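CELL WALL surface anchor family protein (Streptococcus pneumoniae, PDB 2WW8) serves as the adhesin of the pneumococcal pilus, a cell-wall-anchored surface protein that probably binds host ligands through an integrin-like metal-binding domain. Local coordinates at residues Leu608-Asp613 with Val652-Thr657; Tyr621-Asn626 with Lys648-Leu653; Ile661-Leu666 with Val674-Asn679. All coordinates share one frame; numbering follows the deposited sequence.

Contact 1 (Leu608-Asp613 with Val652-Thr657). With CA (calcium ion), chain D.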
loop_
_atom_site.group_PDB
_atom_site.type_symbol
_atom_site.label_atom_id
_atom_site.label_comp_id
_atom_site.label_asym_id
_atom_site.label_seq_id
_atom_site.Cartn_x
_atom_site.Cartn_y
_atom_site.Cartn_z
ATOM N N LEU A 608 4.918 19.023 13.453
ATOM C CA LEU A 608 3.954 19.115 12.364
ATOM C C LEU A 608 4.253 20.421 11.595
ATOM O O LEU A 608 4.464 21.463 12.235
ATOM C CB LEU A 608 2.533 19.206 12.923
ATOM C CG LEU A 608 1.341 19.194 11.937
ATOM C CD1 LEU A 608 1.168 17.992 11.076
ATOM C CD2 LEU A 608 0.084 19.361 12.798
ATOM N N GLN A 609 4.313 20.344 10.265
ATOM C CA GLN A 609 4.567 21.510 9.408
ATOM C C GLN A 609 3.265 22.262 9.284
ATOM O O GLN A 609 2.266 21.746 8.767
ATOM C CB GLN A 609 5.070 21.120 8.028
ATOM C CG GLN A 609 6.427 20.437 8.171
ATOM C CD GLN A 609 7.432 21.356 8.832
ATOM O OE1 GLN A 609 7.605 21.380 10.070
ATOM N NE2 GLN A 609 8.103 22.141 7.999
ATOM N N LEU A 610 3.260 23.464 9.840
ATOM C CA LEU A 610 2.109 24.361 9.751
ATOM C C LEU A 610 2.351 25.474 8.716
ATOM O O LEU A 610 1.570 26.437 8.628
ATOM C CB LEU A 610 1.858 25.000 11.123
ATOM C CG LEU A 610 1.647 23.940 12.207
ATOM C CD1 LEU A 610 1.500 24.509 13.616
ATOM C CD2 LEU A 610 0.448 23.118 11.811
ATOM N N GLY A 611 3.435 25.354 7.942
ATOM C CA GLY A 611 3.883 26.443 7.061
ATOM C C GLY A 611 4.050 27.809 7.720
ATOM O O GLY A 611 3.924 27.980 8.936
ATOM N N THR A 612 4.340 28.828 6.922
ATOM C CA THR A 612 4.724 30.139 7.477
ATOM C C THR A 612 3.730 30.788 8.449
ATOM O O THR A 612 4.165 31.482 9.371
ATOM C CB THR A 612 5.146 31.089 6.337
ATOM O OG1 THR A 612 6.049 30.346 5.498
ATOM C CG2 THR A 612 5.864 32.321 6.858
ATOM N N ASP A 613 2.421 30.557 8.280
ATOM C CA ASP A 613 1.434 31.193 9.169
ATOM C C ASP A 613 1.539 30.656 10.597
ATOM O O ASP A 613 1.003 31.254 11.538
ATOM C CB ASP A 613 -0.002 31.168 8.610
ATOM C CG ASP A 613 -0.454 29.756 8.187
ATOM O OD1 ASP A 613 0.429 29.015 7.733
ATOM O OD2 ASP A 613 -1.649 29.368 8.266
ATOM N N VAL A 652 -10.791 17.448 10.608
ATOM C CA VAL A 652 -9.395 17.300 10.990
ATOM C C VAL A 652 -9.053 18.420 11.963
ATOM O O VAL A 652 -9.168 19.597 11.604
ATOM C CB VAL A 652 -8.498 17.296 9.756
ATOM C CG1 VAL A 652 -7.068 16.945 10.141
ATOM C CG2 VAL A 652 -9.035 16.267 8.729
ATOM N N LEU A 653 -8.644 18.075 13.183
ATOM C CA LEU A 653 -8.356 19.052 14.236
ATOM C C LEU A 653 -6.915 18.925 14.697
ATOM O O LEU A 653 -6.269 17.857 14.583
ATOM C CB LEU A 653 -9.281 18.856 15.452
ATOM C CG LEU A 653 -10.727 18.744 14.947
ATOM C CD1 LEU A 653 -11.686 18.193 15.994
ATOM C CD2 LEU A 653 -11.205 20.212 14.516
ATOM N N TYR A 654 -6.403 20.030 15.224
ATOM C CA TYR A 654 -5.016 20.000 15.671
ATOM C C TYR A 654 -4.975 20.703 17.017
ATOM O O TYR A 654 -5.296 21.894 17.087
ATOM C CB TYR A 654 -4.073 20.766 14.744
ATOM C CG TYR A 654 -2.633 20.818 15.302
ATOM C CD1 TYR A 654 -1.876 19.650 15.472
ATOM C CD2 TYR A 654 -2.043 22.011 15.670
ATOM C CE1 TYR A 654 -0.589 19.676 15.988
ATOM C CE2 TYR A 654 -0.733 22.059 16.197
ATOM C CZ TYR A 654 -0.007 20.890 16.321
ATOM O OH TYR A 654 1.282 20.894 16.802
ATOM N N ASP A 655 -4.618 19.967 18.068
ATOM C CA ASP A 655 -4.583 20.535 19.421
ATOM C C ASP A 655 -3.147 21.047 19.616
ATOM O O ASP A 655 -2.200 20.248 19.593
ATOM C CB ASP A 655 -4.941 19.464 20.469
ATOM C CG ASP A 655 -6.287 18.728 20.183
ATOM O OD1 ASP A 655 -7.310 19.381 19.811
ATOM O OD2 ASP A 655 -6.360 17.464 20.317
ATOM N N THR A 656 -2.974 22.359 19.794
ATOM C CA THR A 656 -1.646 22.956 19.790
ATOM C C THR A 656 -0.890 22.652 21.093
ATOM O O THR A 656 0.337 22.599 21.093
ATOM C CB THR A 656 -1.705 24.512 19.653
ATOM O OG1 THR A 656 -2.511 25.051 20.699
ATOM C CG2 THR A 656 -2.390 24.891 18.373
ATOM N N THR A 657 -1.615 22.489 22.193
ATOM C CA THR A 657 -1.022 22.190 23.491
ATOM C C THR A 657 -0.533 20.749 23.453
ATOM O O THR A 657 0.595 20.484 23.869
ATOM C CB THR A 657 -2.084 22.315 24.581
ATOM O OG1 THR A 657 -2.377 23.705 24.764
ATOM C CG2 THR A 657 -1.590 21.726 25.917
HETATM CA CA CA D . -0.767 26.646 7.840
HETATM O O HOH W 1 3.721 19.725 16.191
HETATM O O HOH W 2 -0.085 27.298 5.574
#
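A single water ties the two segments together by polar means: it accepts from the backbone N of Leu-608 at 3.1 Å and lies 2.8 Å from the phenolic OH of Tyr-654. Beside this bridge, Leu-608 and Tyr-654 reach toward each other head-on. Methyl CD2 of Leu-608 sits over one face of the ring, displaced toward the CD1–CE1 side, and is a tight 3.3 Å from CE1 of Tyr-654. Both residues hold CG anti to the backbone N (chi1 -175° for Leu-608, 175° for Tyr-654), which extends each side chain across the gap. Leu-610 adds a lighter touch, its CD1 approaching CE2 of Tyr-654 obliquely at 4.2 Å.

Past Leu-610 the loop turns to bind calcium. The Leu-610 carbonyl O is 2.5 Å from the ion, and Asp-613 grips it with both carboxylate oxygens; the carbonyl O of Arg-615, carboxylate oxygens of Asp-617 and Asp-620, and a water complete the site. Leu-610 thus gives its main chain to the metal and its side chain to the tyrosine. Phe-616, from the same calcium-binding loop, also meets the Tyr-654 ring. The contact joins the loop between strands 606-608 and 621-625 to strand 651-655, with Ile-661 of strand 660-668 packed against both Leu-608 and Tyr-654.

Contact 2 (Tyr621-Asn626 with Lys648-Leu653)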
loop_
_atom_site.group_PDB
_atom_site.type_symbol
_atom_site.label_atom_id
_atom_site.label_comp_id
_atom_site.label_asym_id
_atom_site.label_seq_id
_atom_site.Cartn_x
_atom_site.Cartn_y
_atom_site.Cartn_z
ATOM N N TYR A 621 -2.731 19.917 5.385
ATOM C CA TYR A 621 -3.059 18.492 5.413
ATOM C C TYR A 621 -3.914 18.204 4.199
ATOM O O TYR A 621 -4.466 19.124 3.586
ATOM C CB TYR A 621 -3.807 18.115 6.704
ATOM C CG TYR A 621 -5.209 18.729 6.769
ATOM C CD1 TYR A 621 -6.317 18.034 6.235
ATOM C CD2 TYR A 621 -5.406 19.997 7.323
ATOM C CE1 TYR A 621 -7.592 18.613 6.268
ATOM C CE2 TYR A 621 -6.652 20.569 7.375
ATOM C CZ TYR A 621 -7.725 19.855 6.831
ATOM O OH TYR A 621 -8.979 20.417 6.856
ATOM N N THR A 622 -4.057 16.922 3.877
ATOM C CA THR A 622 -5.149 16.510 3.006
ATOM C C THR A 622 -6.011 15.433 3.667
ATOM O O THR A 622 -5.512 14.607 4.445
ATOM C CB THR A 622 -4.673 16.023 1.597
ATOM O OG1 THR A 622 -4.085 14.705 1.654
ATOM C CG2 THR A 622 -3.741 17.004 0.915
ATOM N N LEU A 623 -7.299 15.421 3.333
ATOM C CA LEU A 623 -8.202 14.350 3.745
ATOM C C LEU A 623 -9.084 14.029 2.530
ATOM O O LEU A 623 -9.828 14.908 2.059
ATOM C CB LEU A 623 -9.034 14.761 4.974
ATOM C CG LEU A 623 -9.742 13.536 5.590
ATOM C CD1 LEU A 623 -8.737 12.593 6.267
ATOM C CD2 LEU A 623 -10.872 13.911 6.562
ATOM N N THR A 624 -8.922 12.819 1.987
ATOM C CA THR A 624 -9.648 12.397 0.795
ATOM C C THR A 624 -10.233 11.010 1.077
ATOM O O THR A 624 -9.808 10.314 2.001
ATOM C CB THR A 624 -8.766 12.395 -0.490
ATOM O OG1 THR A 624 -7.660 11.516 -0.246
ATOM C CG2 THR A 624 -8.195 13.850 -0.840
ATOM N N ALA A 625 -11.194 10.563 0.268
ATOM C CA ALA A 625 -11.686 9.199 0.410
ATOM C C ALA A 625 -11.943 8.630 -0.969
ATOM O O ALA A 625 -12.065 9.380 -1.958
ATOM C CB ALA A 625 -12.977 9.232 1.237
ATOM N N ASN A 626 -12.049 7.307 -1.048
ATOM C CA ASN A 626 -12.035 6.590 -2.310
ATOM C C ASN A 626 -13.389 6.597 -2.978
ATOM O O ASN A 626 -13.537 5.964 -4.005
ATOM C CB ASN A 626 -11.471 5.175 -2.119
ATOM C CG ASN A 626 -12.446 4.256 -1.366
ATOM O OD1 ASN A 626 -13.313 4.717 -0.600
ATOM N ND2 ASN A 626 -12.340 2.961 -1.624
ATOM N N LYS A 648 -18.578 13.614 4.685
ATOM C CA LYS A 648 -19.657 14.573 4.994
ATOM C C LYS A 648 -19.542 15.095 6.441
ATOM O O LYS A 648 -19.787 16.272 6.725
ATOM C CB LYS A 648 -20.987 13.819 4.782
ATOM C CG LYS A 648 -22.206 14.588 5.126
ATOM C CD LYS A 648 -23.429 13.688 4.852
ATOM C CE LYS A 648 -23.460 13.247 3.410
ATOM N NZ LYS A 648 -24.856 13.001 3.044
ATOM N N ASN A 649 -19.146 14.231 7.379
ATOM C CA ASN A 649 -19.086 14.637 8.783
ATOM C C ASN A 649 -17.673 14.567 9.351
ATOM O O ASN A 649 -17.507 14.597 10.596
ATOM C CB ASN A 649 -20.091 13.783 9.619
ATOM C CG ASN A 649 -21.556 14.085 9.276
ATOM O OD1 ASN A 649 -22.365 13.213 8.900
ATOM N ND2 ASN A 649 -21.898 15.346 9.376
ATOM N N ALA A 650 -16.652 14.458 8.494
ATOM C CA ALA A 650 -15.272 14.296 8.971
ATOM C C ALA A 650 -14.660 15.660 9.274
ATOM O O ALA A 650 -14.950 16.616 8.555
ATOM C CB ALA A 650 -14.371 13.562 7.955
ATOM N N LYS A 651 -13.880 15.758 10.355
ATOM C CA LYS A 651 -13.167 16.991 10.650
ATOM C C LYS A 651 -11.749 16.588 10.984
ATOM O O LYS A 651 -11.541 15.535 11.598
ATOM C CB LYS A 651 -13.764 17.693 11.863
ATOM C CG LYS A 651 -14.836 18.680 11.481
ATOM C CD LYS A 651 -16.167 18.301 12.034
ATOM C CE LYS A 651 -17.197 19.300 11.477
ATOM N NZ LYS A 651 -17.484 19.285 9.990
ATOM N N VAL A 652 -10.791 17.448 10.608
ATOM C CA VAL A 652 -9.395 17.300 10.990
ATOM C C VAL A 652 -9.053 18.420 11.963
ATOM O O VAL A 652 -9.168 19.597 11.604
ATOM C CB VAL A 652 -8.498 17.296 9.756
ATOM C CG1 VAL A 652 -7.068 16.945 10.141
ATOM C CG2 VAL A 652 -9.035 16.267 8.729
ATOM N N LEU A 653 -8.644 18.075 13.183
ATOM C CA LEU A 653 -8.356 19.052 14.236
ATOM C C LEU A 653 -6.915 18.925 14.697
ATOM O O LEU A 653 -6.269 17.857 14.583
ATOM C CB LEU A 653 -9.281 18.856 15.452
ATOM C CG LEU A 653 -10.727 18.744 14.947
ATOM C CD1 LEU A 653 -11.686 18.193 15.994
ATOM C CD2 LEU A 653 -11.205 20.212 14.516
#
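Val-652 lies over a face of the Tyr-621 ring in a CH-pi contact. Its CB is 4.1 Å from the centroid of the Tyr-621 ring and 22° off the ring normal, so it stands above the ring but shifted toward the rim on the CE1–CZ side. The tyrosine and valine pass alongside one another, pointing opposite ways. Tyr-621 has CG between its backbone N and carbonyl carbon (chi1 68°), a setting that swings the ring out obliquely from its strand and presents a face to the valine. CG2 of Val-652 is also close to the ring, 3.7 Å from CE1 of Tyr-621.

The remaining contacts are aliphatic. Leu-623 uses one branch for both of its partners: CD2 of Leu-623 meets CG2 of Val-652 at 3.7 Å and CB of Ala-650 at 3.8 Å. CG2 of Val-652 therefore lies against the tyrosine ring and the leucine methyl together, filling the angle between two residues that project from the same side of strand 621-625. All four touching residues are buried, and it is their side chains, rather than paired backbones, that join the strands.

Phe-616 packs nearly parallel to the Tyr-621 ring and also touches Val-652, while Leu-631 of strand 630-632 touches Tyr-621, Leu-623 and Val-652. Strand 621-625 pairs antiparallel with strand 673-682, and strand 651-655 with strand 660-668, so the contact packs one sheet against the other: the layer holding 621-625 and 673-682, and the layer edged by 651-655 with 660-668 next to it.

Contact 3 (Ile661-Leu666 with Val674-Asn679)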
loop_
_atom_site.group_PDB
_atom_site.type_symbol
_atom_site.label_atom_id
_atom_site.label_comp_id
_atom_site.label_asym_id
_atom_site.label_seq_id
_atom_site.Cartn_x
_atom_site.Cartn_y
_atom_site.Cartn_z
ATOM N N ILE A 661 -3.066 15.646 16.163
ATOM C CA ILE A 661 -4.106 15.718 15.136
ATOM C C ILE A 661 -5.173 14.724 15.586
ATOM O O ILE A 661 -4.843 13.592 16.015
ATOM C CB ILE A 661 -3.569 15.277 13.759
ATOM C CG1 ILE A 661 -2.478 16.272 13.324
ATOM C CG2 ILE A 661 -4.713 15.127 12.688
ATOM C CD1 ILE A 661 -1.756 15.859 12.085
ATOM N N ARG A 662 -6.435 15.138 15.458
ATOM C CA ARG A 662 -7.543 14.189 15.526
ATOM C C ARG A 662 -8.365 14.268 14.238
ATOM O O ARG A 662 -8.664 15.367 13.685
ATOM C CB ARG A 662 -8.448 14.460 16.741
ATOM C CG ARG A 662 -7.712 14.158 18.040
ATOM C CD ARG A 662 -8.189 15.020 19.175
ATOM N NE ARG A 662 -9.634 14.997 19.185
ATOM C CZ ARG A 662 -10.428 16.067 19.247
ATOM N NH1 ARG A 662 -9.953 17.325 19.362
ATOM N NH2 ARG A 662 -11.732 15.833 19.225
ATOM N N VAL A 663 -8.775 13.088 13.789
ATOM C CA VAL A 663 -9.768 13.051 12.717
ATOM C C VAL A 663 -11.023 12.409 13.311
ATOM O O VAL A 663 -10.980 11.268 13.780
ATOM C CB VAL A 663 -9.271 12.269 11.473
ATOM C CG1 VAL A 663 -10.394 12.251 10.386
ATOM C CG2 VAL A 663 -7.933 12.753 10.957
ATOM N N THR A 664 -12.130 13.150 13.276
ATOM C CA THR A 664 -13.410 12.724 13.811
ATOM C C THR A 664 -14.421 12.494 12.707
ATOM O O THR A 664 -14.235 12.984 11.607
ATOM C CB THR A 664 -13.954 13.754 14.840
ATOM O OG1 THR A 664 -14.223 14.969 14.153
ATOM C CG2 THR A 664 -12.950 14.056 16.027
ATOM N N GLY A 665 -15.470 11.734 12.999
ATOM C CA GLY A 665 -16.623 11.626 12.125
ATOM C C GLY A 665 -16.417 10.637 10.987
ATOM O O GLY A 665 -16.833 10.945 9.882
ATOM N N LEU A 666 -15.742 9.516 11.237
ATOM C CA LEU A 666 -15.511 8.515 10.199
ATOM C C LEU A 666 -16.646 7.510 10.192
ATOM O O LEU A 666 -16.948 6.954 11.242
ATOM C CB LEU A 666 -14.224 7.701 10.486
ATOM C CG LEU A 666 -12.961 8.629 10.464
ATOM C CD1 LEU A 666 -11.628 7.900 10.784
ATOM C CD2 LEU A 666 -12.866 9.240 9.077
ATOM N N VAL A 674 -10.479 6.039 3.804
ATOM C CA VAL A 674 -10.123 7.474 3.927
ATOM C C VAL A 674 -8.602 7.549 4.072
ATOM O O VAL A 674 -8.022 6.626 4.682
ATOM C CB VAL A 674 -10.744 8.003 5.234
ATOM C CG1 VAL A 674 -10.254 9.400 5.592
ATOM C CG2 VAL A 674 -12.266 8.076 4.990
ATOM N N THR A 675 -8.008 8.620 3.535
ATOM C CA THR A 675 -6.552 8.910 3.579
ATOM C C THR A 675 -6.273 10.300 4.142
ATOM O O THR A 675 -6.882 11.297 3.706
ATOM C CB THR A 675 -5.960 8.836 2.158
ATOM O OG1 THR A 675 -6.289 7.562 1.593
ATOM C CG2 THR A 675 -4.411 9.034 2.119
ATOM N N LEU A 676 -5.383 10.365 5.131
ATOM C CA LEU A 676 -4.961 11.631 5.685
ATOM C C LEU A 676 -3.473 11.802 5.331
ATOM O O LEU A 676 -2.688 10.868 5.490
ATOM C CB LEU A 676 -5.094 11.625 7.203
ATOM C CG LEU A 676 -4.393 12.764 7.958
ATOM C CD1 LEU A 676 -5.089 14.100 7.789
ATOM C CD2 LEU A 676 -4.299 12.481 9.469
ATOM N N THR A 677 -3.065 12.964 4.821
ATOM C CA THR A 677 -1.613 13.197 4.683
ATOM C C THR A 677 -1.228 14.502 5.376
ATOM O O THR A 677 -2.101 15.367 5.533
ATOM C CB THR A 677 -1.105 13.254 3.235
ATOM O OG1 THR A 677 -1.650 14.415 2.610
ATOM C CG2 THR A 677 -1.408 12.007 2.398
ATOM N N TYR A 678 0.034 14.636 5.822
ATOM C CA TYR A 678 0.506 15.868 6.395
ATOM C C TYR A 678 2.041 15.754 6.390
ATOM O O TYR A 678 2.606 14.711 6.105
ATOM C CB TYR A 678 -0.070 16.160 7.808
ATOM C CG TYR A 678 0.207 15.051 8.815
ATOM C CD1 TYR A 678 -0.678 13.956 8.968
ATOM C CD2 TYR A 678 1.388 15.049 9.562
ATOM C CE1 TYR A 678 -0.399 12.923 9.880
ATOM C CE2 TYR A 678 1.666 14.032 10.498
ATOM C CZ TYR A 678 0.783 12.973 10.642
ATOM O OH TYR A 678 1.080 11.983 11.572
ATOM N N ASN A 679 2.721 16.840 6.730
ATOM C CA ASN A 679 4.166 16.881 6.656
ATOM C C ASN A 679 4.710 17.108 8.043
ATOM O O ASN A 679 4.053 17.794 8.833
ATOM C CB ASN A 679 4.606 17.999 5.703
ATOM C CG ASN A 679 4.204 17.702 4.261
ATOM O OD1 ASN A 679 4.391 16.584 3.744
ATOM N ND2 ASN A 679 3.652 18.704 3.593
#
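Ile-661 opens the contact by planting its CD1 methyl almost centrally over a face of the Tyr-678 ring. This CH-pi contact puts CD1 of Ile-661 3.8 Å from the centroid of the Tyr-678 ring, just 9° off the normal. The isoleucine's CG1 branch points anti to the carbonyl carbon (chi1 -64°) and runs on extended to carry CD1 there, while the other branch, CG2, brushes CD2 of Leu-676 at 4.2 Å. The tyrosine's polar end is held by a hydrogen bond from its OH to OD2 of Asp-600, a second restraint on the ring.

Two residues on, Val-663 lays CG2 3.9 Å from CD2 of Leu-676, the two side chains passing in opposite directions. That leucine methyl is thus shared by Ile-661 and Val-663. Gly-665 and Leu-666 then form a G1 beta bulge, both facing Gly-596 of the adjoining strand; the positive phi of Gly-665 suits the first position of the bulge. After the bulge Leu-666 again turns inward, its CD2 meeting CG2 of Val-674 at 4.3 Å.

All six touching residues are buried. The strand axes approach no closer than 10.4 Å and run at 157°, nearly antiparallel, a separation bridged by side chains. Such face-to-face packing of strands from two layers is characteristic of a beta sandwich, here the core of the Ig-like domain.

How the contacts relate
The three contacts belong to one Ig-like domain and draw on common strands. Contacts 1 and 2 share Val-652 and Leu-653 on strand 651-655, with centres about 15 Å apart; contacts 2 and 3 are nearer, about 6 Å between centres. A probable backbone bond, Leu-653 N to Arg-662 O (2.8 Å), and a probable bond between the hydroxyls Thr-622 OG1 and Thr-677 OG1 (2.6 Å) tie contacts 2 and 3 together. Contact 1 reaches contact 3 through Gln-609 N and Asn-679 O, a probable hydrogen bond of 2.9 Å. Calcium is bound by the 608-613 side of contact 1, while the side chains of Tyr-621 in contact 2 and Tyr-678 in contact 3 lie about 8 and 11 Å from it.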